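Local coordinates for putative protein-disulfide isomerase (Pseudomonas syringae pv. tomato, PDB 3GN3), which probably catalyses thiol-disulfide exchange as a protein-disulfide isomerase of the DsbA family, at residues A85-F97 and I115-L127. Residues are numbered along the deposited sequence; the frame is centred on the assembly and turned at random.
Sequences AVMTAVASHREEF and IIARIERYSGLAL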
ATOM      1  N   ALA A  85     -15.872  26.085  -4.273  1.00 35.48           N
ATOM      2  CA  ALA A  85     -15.829  27.419  -3.671  1.00 34.64           C
ATOM      3  C   ALA A  85     -14.976  27.448  -2.387  1.00 34.60           C
ATOM      4  O   ALA A  85     -14.086  28.317  -2.235  1.00 34.84           O
ATOM      5  CB  ALA A  85     -17.231  27.921  -3.404  1.00 34.04           C
ATOM      6  N   VAL A  86     -15.216  26.491  -1.479  1.00 33.86           N
ATOM      7  CA  VAL A  86     -14.428  26.403  -0.231  1.00 33.26           C
ATOM      8  C   VAL A  86     -12.932  26.146  -0.489  1.00 32.45           C
ATOM      9  O   VAL A  86     -12.078  26.831   0.109  1.00 32.40           O
ATOM     10  CB  VAL A  86     -15.004  25.376   0.819  1.00 33.58           C
ATOM     11  CG1 VAL A  86     -14.000  25.167   1.981  1.00 32.50           C
ATOM     12  CG2 VAL A  86     -16.375  25.837   1.353  1.00 32.75           C
ATOM     13  N   MET A  87     -12.621  25.181  -1.366  1.00 31.68           N
ATOM     14  CA  MET A  87     -11.206  24.918  -1.763  1.00 31.34           C
ATOM     15  C   MET A  87     -10.558  26.181  -2.349  1.00 31.63           C
ATOM     16  O   MET A  87      -9.452  26.548  -1.951  1.00 31.41           O
ATOM     17  CB  MET A  87     -11.065  23.721  -2.714  1.00 30.65           C
ATOM     18  CG  MET A  87     -11.398  22.386  -2.054  1.00 28.68           C
ATOM     19  SD  MET A  87     -10.847  20.961  -2.990  1.00 23.45           S
ATOM     20  CE  MET A  87     -12.310  20.363  -3.704  1.00 25.99           C
ATOM     21  N   THR A  88     -11.281  26.868  -3.241  1.00 31.76           N
ATOM     22  CA  THR A  88     -10.803  28.125  -3.826  1.00 31.88           C
ATOM     23  C   THR A  88     -10.530  29.191  -2.767  1.00 32.70           C
ATOM     24  O   THR A  88      -9.502  29.872  -2.820  1.00 33.26           O
ATOM     25  CB  THR A  88     -11.791  28.706  -4.865  1.00 31.94           C
ATOM     26  OG1 THR A  88     -12.088  27.716  -5.862  1.00 31.07           O
ATOM     27  CG2 THR A  88     -11.211  29.976  -5.513  1.00 29.61           C
ATOM     28  N   ALA A  89     -11.444  29.343  -1.805  1.00 33.17           N
ATOM     29  CA  ALA A  89     -11.250  30.356  -0.754  1.00 33.55           C
ATOM     30  C   ALA A  89     -10.020  30.046   0.107  1.00 33.90           C
ATOM     31  O   ALA A  89      -9.235  30.957   0.440  1.00 34.45           O
ATOM     32  CB  ALA A  89     -12.511  30.514   0.097  1.00 33.35           C
ATOM     33  N   VAL A  90      -9.841  28.765   0.449  1.00 33.92           N
ATOM     34  CA  VAL A  90      -8.659  28.337   1.221  1.00 33.90           C
ATOM     35  C   VAL A  90      -7.390  28.532   0.378  1.00 34.14           C
ATOM     36  O   VAL A  90      -6.431  29.177   0.814  1.00 33.54           O
ATOM     37  CB  VAL A  90      -8.799  26.866   1.751  1.00 33.77           C
ATOM     38  CG1 VAL A  90      -7.499  26.376   2.374  1.00 32.79           C
ATOM     39  CG2 VAL A  90      -9.934  26.768   2.768  1.00 33.22           C
ATOM     40  N   ALA A  91      -7.420  28.005  -0.845  1.00 34.79           N
ATOM     41  CA  ALA A  91      -6.308  28.136  -1.794  1.00 35.52           C
ATOM     42  C   ALA A  91      -5.827  29.585  -1.982  1.00 36.29           C
ATOM     43  O   ALA A  91      -4.627  29.850  -1.870  1.00 36.38           O
ATOM     44  CB  ALA A  91      -6.673  27.504  -3.120  1.00 35.05           C
ATOM     45  N   SER A  92      -6.760  30.512  -2.234  1.00 37.04           N
ATOM     46  CA  SER A  92      -6.446  31.948  -2.392  1.00 38.22           C
ATOM     47  C   SER A  92      -5.826  32.603  -1.175  1.00 38.79           C
ATOM     48  O   SER A  92      -5.051  33.539  -1.309  1.00 38.75           O
ATOM     49  CB  SER A  92      -7.698  32.731  -2.719  1.00 38.30           C
ATOM     50  OG  SER A  92      -8.335  32.177  -3.841  1.00 40.75           O
ATOM     51  N   HIS A  93      -6.203  32.139   0.010  1.00 39.84           N
ATOM     52  CA  HIS A  93      -5.657  32.671   1.258  1.00 40.69           C
ATOM     53  C   HIS A  93      -4.915  31.559   2.009  1.00 41.20           C
ATOM     54  O   HIS A  93      -5.055  31.417   3.227  1.00 41.54           O
ATOM     55  CB  HIS A  93      -6.791  33.224   2.121  1.00 40.68           C
ATOM     56  CG  HIS A  93      -7.580  34.313   1.463  1.00 42.05           C
ATOM     57  ND1 HIS A  93      -8.697  34.061   0.692  1.00 41.71           N
ATOM     58  CD2 HIS A  93      -7.417  35.660   1.467  1.00 41.15           C
ATOM     59  CE1 HIS A  93      -9.193  35.207   0.261  1.00 41.72           C
ATOM     60  NE2 HIS A  93      -8.437  36.191   0.719  1.00 42.13           N
ATOM     61  N   ARG A  94      -4.134  30.773   1.269  1.00 41.70           N
ATOM     62  CA  ARG A  94      -3.510  29.568   1.793  1.00 42.47           C
ATOM     63  C   ARG A  94      -2.757  29.841   3.082  1.00 43.42           C
ATOM     64  O   ARG A  94      -2.981  29.191   4.121  1.00 43.26           O
ATOM     65  CB  ARG A  94      -2.575  28.953   0.756  1.00 41.96           C
ATOM     66  CG  ARG A  94      -2.212  27.533   1.082  1.00 41.50           C
ATOM     67  CD  ARG A  94      -0.945  27.106   0.403  1.00 40.59           C
ATOM     68  NE  ARG A  94       0.173  27.956   0.792  1.00 41.52           N
ATOM     69  CZ  ARG A  94       0.849  27.845   1.929  1.00 40.45           C
ATOM     70  NH1 ARG A  94       0.534  26.918   2.814  1.00 41.03           N
ATOM     71  NH2 ARG A  94       1.836  28.677   2.183  1.00 40.07           N
ATOM     72  N   GLU A  95      -1.890  30.834   3.022  1.00 44.35           N
ATOM     73  CA  GLU A  95      -1.048  31.139   4.137  1.00 45.93           C
ATOM     74  C   GLU A  95      -1.839  31.369   5.424  1.00 46.23           C
ATOM     75  O   GLU A  95      -1.391  30.994   6.498  1.00 46.93           O
ATOM     76  CB  GLU A  95      -0.223  32.340   3.799  1.00 46.38           C
ATOM     77  CG  GLU A  95       0.978  32.452   4.657  1.00 51.18           C
ATOM     78  CD  GLU A  95       1.996  33.363   4.036  1.00 57.97           C
ATOM     79  OE1 GLU A  95       3.067  32.836   3.647  1.00 60.73           O
ATOM     80  OE2 GLU A  95       1.714  34.589   3.911  1.00 60.14           O
ATOM     81  N   GLU A  96      -3.021  31.970   5.313  1.00 46.50           N
ATOM     82  CA  GLU A  96      -3.845  32.282   6.480  1.00 46.41           C
ATOM     83  C   GLU A  96      -4.477  31.057   7.124  1.00 45.81           C
ATOM     84  O   GLU A  96      -5.072  31.156   8.191  1.00 45.65           O
ATOM     85  CB  GLU A  96      -4.978  33.213   6.087  1.00 46.64           C
ATOM     86  CG  GLU A  96      -4.597  34.654   5.839  1.00 48.63           C
ATOM     87  CD  GLU A  96      -5.712  35.361   5.075  1.00 51.48           C
ATOM     88  OE1 GLU A  96      -6.843  35.449   5.618  1.00 50.23           O
ATOM     89  OE2 GLU A  96      -5.458  35.786   3.919  1.00 54.03           O
ATOM     90  N   PHE A  97      -4.406  29.918   6.452  1.00 45.18           N
ATOM     91  CA  PHE A  97      -4.961  28.695   6.997  1.00 44.40           C
ATOM     92  C   PHE A  97      -3.842  27.687   7.297  1.00 44.30           C
ATOM     93  O   PHE A  97      -4.077  26.483   7.339  1.00 44.20           O
ATOM     94  CB  PHE A  97      -5.959  28.098   6.019  1.00 44.06           C
ATOM     95  CG  PHE A  97      -7.202  28.914   5.835  1.00 43.85           C
ATOM     96  CD1 PHE A  97      -8.237  28.857   6.773  1.00 42.86           C
ATOM     97  CD2 PHE A  97      -7.363  29.714   4.693  1.00 44.17           C
ATOM     98  CE1 PHE A  97      -9.407  29.596   6.600  1.00 42.45           C
ATOM     99  CE2 PHE A  97      -8.529  30.455   4.497  1.00 43.43           C
ATOM    100  CZ  PHE A  97      -9.560  30.396   5.455  1.00 42.96           C
ATOM    101  N   ILE A 115     -11.510  29.286  12.218  1.00 43.40           N
ATOM    102  CA  ILE A 115     -11.243  28.723  10.892  1.00 42.48           C
ATOM    103  C   ILE A 115     -12.532  28.560  10.080  1.00 42.67           C
ATOM    104  O   ILE A 115     -12.583  28.928   8.902  1.00 42.55           O
ATOM    105  CB  ILE A 115     -10.445  27.382  11.011  1.00 42.28           C
ATOM    106  CG1 ILE A 115      -9.057  27.619  11.638  1.00 41.56           C
ATOM    107  CG2 ILE A 115     -10.338  26.647   9.675  1.00 40.57           C
ATOM    108  CD1 ILE A 115      -8.298  28.857  11.152  1.00 40.69           C
ATOM    109  N   ILE A 116     -13.579  28.042  10.712  1.00 42.69           N
ATOM    110  CA  ILE A 116     -14.856  27.882  10.013  1.00 43.05           C
ATOM    111  C   ILE A 116     -15.465  29.219   9.576  1.00 43.49           C
ATOM    112  O   ILE A 116     -15.909  29.362   8.432  1.00 43.74           O
ATOM    113  CB  ILE A 116     -15.880  27.097  10.834  1.00 42.83           C
ATOM    114  CG1 ILE A 116     -15.380  25.667  11.046  1.00 42.34           C
ATOM    115  CG2 ILE A 116     -17.251  27.107  10.131  1.00 42.13           C
ATOM    116  CD1 ILE A 116     -16.269  24.838  11.972  1.00 41.83           C
ATOM    117  N   ALA A 117     -15.481  30.185  10.494  1.00 43.80           N
ATOM    118  CA  ALA A 117     -15.954  31.546  10.219  1.00 43.80           C
ATOM    119  C   ALA A 117     -15.172  32.189   9.053  1.00 43.64           C
ATOM    120  O   ALA A 117     -15.768  32.773   8.143  1.00 43.15           O
ATOM    121  CB  ALA A 117     -15.855  32.398  11.488  1.00 43.22           C
ATOM    122  N   ARG A 118     -13.844  32.035   9.096  1.00 43.76           N
ATOM    123  CA  ARG A 118     -12.908  32.506   8.073  1.00 43.78           C
ATOM    124  C   ARG A 118     -13.212  31.955   6.663  1.00 43.98           C
ATOM    125  O   ARG A 118     -13.252  32.706   5.677  1.00 44.06           O
ATOM    126  CB  ARG A 118     -11.488  32.134   8.489  1.00 43.88           C
ATOM    127  CG  ARG A 118     -10.398  32.846   7.720  1.00 44.40           C
ATOM    128  CD  ARG A 118      -9.680  33.798   8.609  1.00 47.07           C
ATOM    129  NE  ARG A 118      -8.375  33.308   9.043  1.00 48.61           N
ATOM    130  CZ  ARG A 118      -8.090  32.860  10.260  1.00 49.49           C
ATOM    131  NH1 ARG A 118      -9.021  32.797  11.194  1.00 52.32           N
ATOM    132  NH2 ARG A 118      -6.865  32.463  10.546  1.00 50.58           N
ATOM    133  N   ILE A 119     -13.433  30.648   6.569  1.00 43.97           N
ATOM    134  CA  ILE A 119     -13.823  30.030   5.305  1.00 44.32           C
ATOM    135  C   ILE A 119     -15.210  30.504   4.866  1.00 45.15           C
ATOM    136  O   ILE A 119     -15.469  30.702   3.670  1.00 45.81           O
ATOM    137  CB  ILE A 119     -13.791  28.489   5.410  1.00 44.25           C
ATOM    138  CG1 ILE A 119     -12.362  28.006   5.699  1.00 43.25           C
ATOM    139  CG2 ILE A 119     -14.407  27.845   4.166  1.00 43.73           C
ATOM    140  CD1 ILE A 119     -12.252  26.513   5.911  1.00 44.27           C
ATOM    141  N   GLU A 120     -16.109  30.689   5.829  1.00 45.67           N
ATOM    142  CA  GLU A 120     -17.433  31.229   5.535  1.00 46.08           C
ATOM    143  C   GLU A 120     -17.354  32.617   4.911  1.00 46.30           C
ATOM    144  O   GLU A 120     -17.956  32.847   3.862  1.00 46.21           O
ATOM    145  CB  GLU A 120     -18.304  31.237   6.780  1.00 45.99           C
ATOM    146  CG  GLU A 120     -18.918  29.885   7.078  1.00 45.69           C
ATOM    147  CD  GLU A 120     -19.589  29.854   8.418  1.00 44.68           C
ATOM    148  OE1 GLU A 120     -20.487  29.000   8.611  1.00 44.58           O
ATOM    149  OE2 GLU A 120     -19.210  30.693   9.268  1.00 42.95           O
ATOM    150  N   ARG A 121     -16.583  33.508   5.534  1.00 46.51           N
ATOM    151  CA  ARG A 121     -16.328  34.854   5.012  1.00 47.68           C
ATOM    152  C   ARG A 121     -15.914  34.820   3.546  1.00 47.57           C
ATOM    153  O   ARG A 121     -16.598  35.375   2.664  1.00 48.48           O
ATOM    154  CB  ARG A 121     -15.181  35.504   5.777  1.00 48.06           C
ATOM    155  CG  ARG A 121     -15.495  36.852   6.334  1.00 51.16           C
ATOM    156  CD  ARG A 121     -15.725  36.710   7.823  1.00 56.47           C
ATOM    157  NE  ARG A 121     -14.448  36.450   8.496  1.00 62.05           N
ATOM    158  CZ  ARG A 121     -14.308  36.044   9.757  1.00 63.50           C
ATOM    159  NH1 ARG A 121     -15.377  35.832  10.525  1.00 65.05           N
ATOM    160  NH2 ARG A 121     -13.090  35.850  10.244  1.00 64.19           N
ATOM    161  N   TYR A 122     -14.797  34.127   3.311  1.00 46.75           N
ATOM    162  CA  TYR A 122     -14.088  34.101   2.049  1.00 45.09           C
ATOM    163  C   TYR A 122     -14.824  33.377   0.940  1.00 44.87           C
ATOM    164  O   TYR A 122     -14.679  33.726  -0.233  1.00 44.93           O
ATOM    165  CB  TYR A 122     -12.747  33.430   2.268  1.00 45.05           C
ATOM    166  CG  TYR A 122     -11.723  34.270   2.986  1.00 43.79           C
ATOM    167  CD1 TYR A 122     -11.765  35.665   2.933  1.00 42.05           C
ATOM    168  CD2 TYR A 122     -10.677  33.665   3.682  1.00 42.43           C
ATOM    169  CE1 TYR A 122     -10.805  36.419   3.553  1.00 40.90           C
ATOM    170  CE2 TYR A 122      -9.716  34.411   4.305  1.00 41.13           C
ATOM    171  CZ  TYR A 122      -9.789  35.782   4.237  1.00 41.29           C
ATOM    172  OH  TYR A 122      -8.841  36.517   4.878  1.00 43.60           O
ATOM    173  N   SER A 123     -15.593  32.352   1.292  1.00 44.32           N
ATOM    174  CA  SER A 123     -16.359  31.626   0.285  1.00 43.73           C
ATOM    175  C   SER A 123     -17.777  32.183   0.154  1.00 43.76           C
ATOM    176  O   SER A 123     -18.484  31.854  -0.802  1.00 43.51           O
ATOM    177  CB  SER A 123     -16.409  30.121   0.609  1.00 43.62           C
ATOM    178  OG  SER A 123     -17.284  29.844   1.692  1.00 42.46           O
ATOM    179  N   GLY A 124     -18.197  32.990   1.131  1.00 43.64           N
ATOM    180  CA  GLY A 124     -19.596  33.408   1.243  1.00 43.92           C
ATOM    181  C   GLY A 124     -20.591  32.258   1.385  1.00 44.32           C
ATOM    182  O   GLY A 124     -21.727  32.344   0.904  1.00 43.97           O
ATOM    183  N   LEU A 125     -20.174  31.174   2.035  1.00 44.83           N
ATOM    184  CA  LEU A 125     -21.094  30.056   2.302  1.00 45.17           C
ATOM    185  C   LEU A 125     -21.294  29.865   3.805  1.00 45.20           C
ATOM    186  O   LEU A 125     -20.405  30.172   4.606  1.00 45.27           O
ATOM    187  CB  LEU A 125     -20.582  28.756   1.692  1.00 45.29           C
ATOM    188  CG  LEU A 125     -20.637  28.516   0.192  1.00 45.92           C
ATOM    189  CD1 LEU A 125     -19.773  27.295  -0.169  1.00 46.59           C
ATOM    190  CD2 LEU A 125     -22.060  28.324  -0.281  1.00 44.31           C
ATOM    191  N   ALA A 126     -22.467  29.367   4.176  1.00 45.23           N
ATOM    192  CA  ALA A 126     -22.777  29.085   5.568  1.00 45.12           C
ATOM    193  C   ALA A 126     -22.461  27.606   5.792  1.00 45.36           C
ATOM    194  O   ALA A 126     -23.051  26.732   5.155  1.00 45.31           O
ATOM    195  CB  ALA A 126     -24.236  29.388   5.849  1.00 44.34           C
ATOM    196  N   LEU A 127     -21.514  27.328   6.682  1.00 45.68           N
ATOM    197  CA  LEU A 127     -20.969  25.971   6.802  1.00 45.82           C
ATOM    198  C   LEU A 127     -21.175  25.315   8.163  1.00 46.27           C
ATOM    199  O   LEU A 127     -21.364  24.090   8.231  1.00 46.36           O
ATOM    200  CB  LEU A 127     -19.482  25.960   6.444  1.00 45.17           C
ATOM    201  CG  LEU A 127     -19.145  26.354   5.013  1.00 44.62           C
ATOM    202  CD1 LEU A 127     -17.662  26.641   4.891  1.00 44.18           C
ATOM    203  CD2 LEU A 127     -19.603  25.294   4.007  1.00 43.85           C
TER
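His-93 and Tyr-122 lay their rings flat on one another, centroids 3.7 Å apart and planes only 3° from parallel. The imidazole is kept from turning by its own helix end: ND1 donates to Ala-89 O at 3.2 Å, in the plane of both the ring and the carbonyl.

Two polar links bring in Glu-96. Tyr-122 OH donates to its OE1 at a modelled 2.4 Å, too short to take literally, so the exact geometry is doubtful. Its backbone O takes Arg-118 NH2 at 3.2 Å, somewhat tilted out of the guanidinium plane.

The apolar part starts at Phe-97, whose CZ meets Arg-118 CG at 3.4 Å while CE1 presses on Ile-119 CG1. Farther along, Ile-119 CG2 touches Val-86 CG1 at 3.5 Å, the two side chains crossing at about a right angle, and Val-86 CG2 meets Leu-127 CD1 tip to tip. Small Ala-89, against Tyr-122 CB, lets the backbones close in.

Segments 85-92 and 115-123 run at 102° to each other. Their helices, 79-92 and 112-123, lie between strands 48-54 and 157-160, consistent with the helical insertion in the thioredoxin fold of DsbA-like proteins; helix 63-73 packs against Val-86 and Phe-97, and Met-87 reaches strand 48-54.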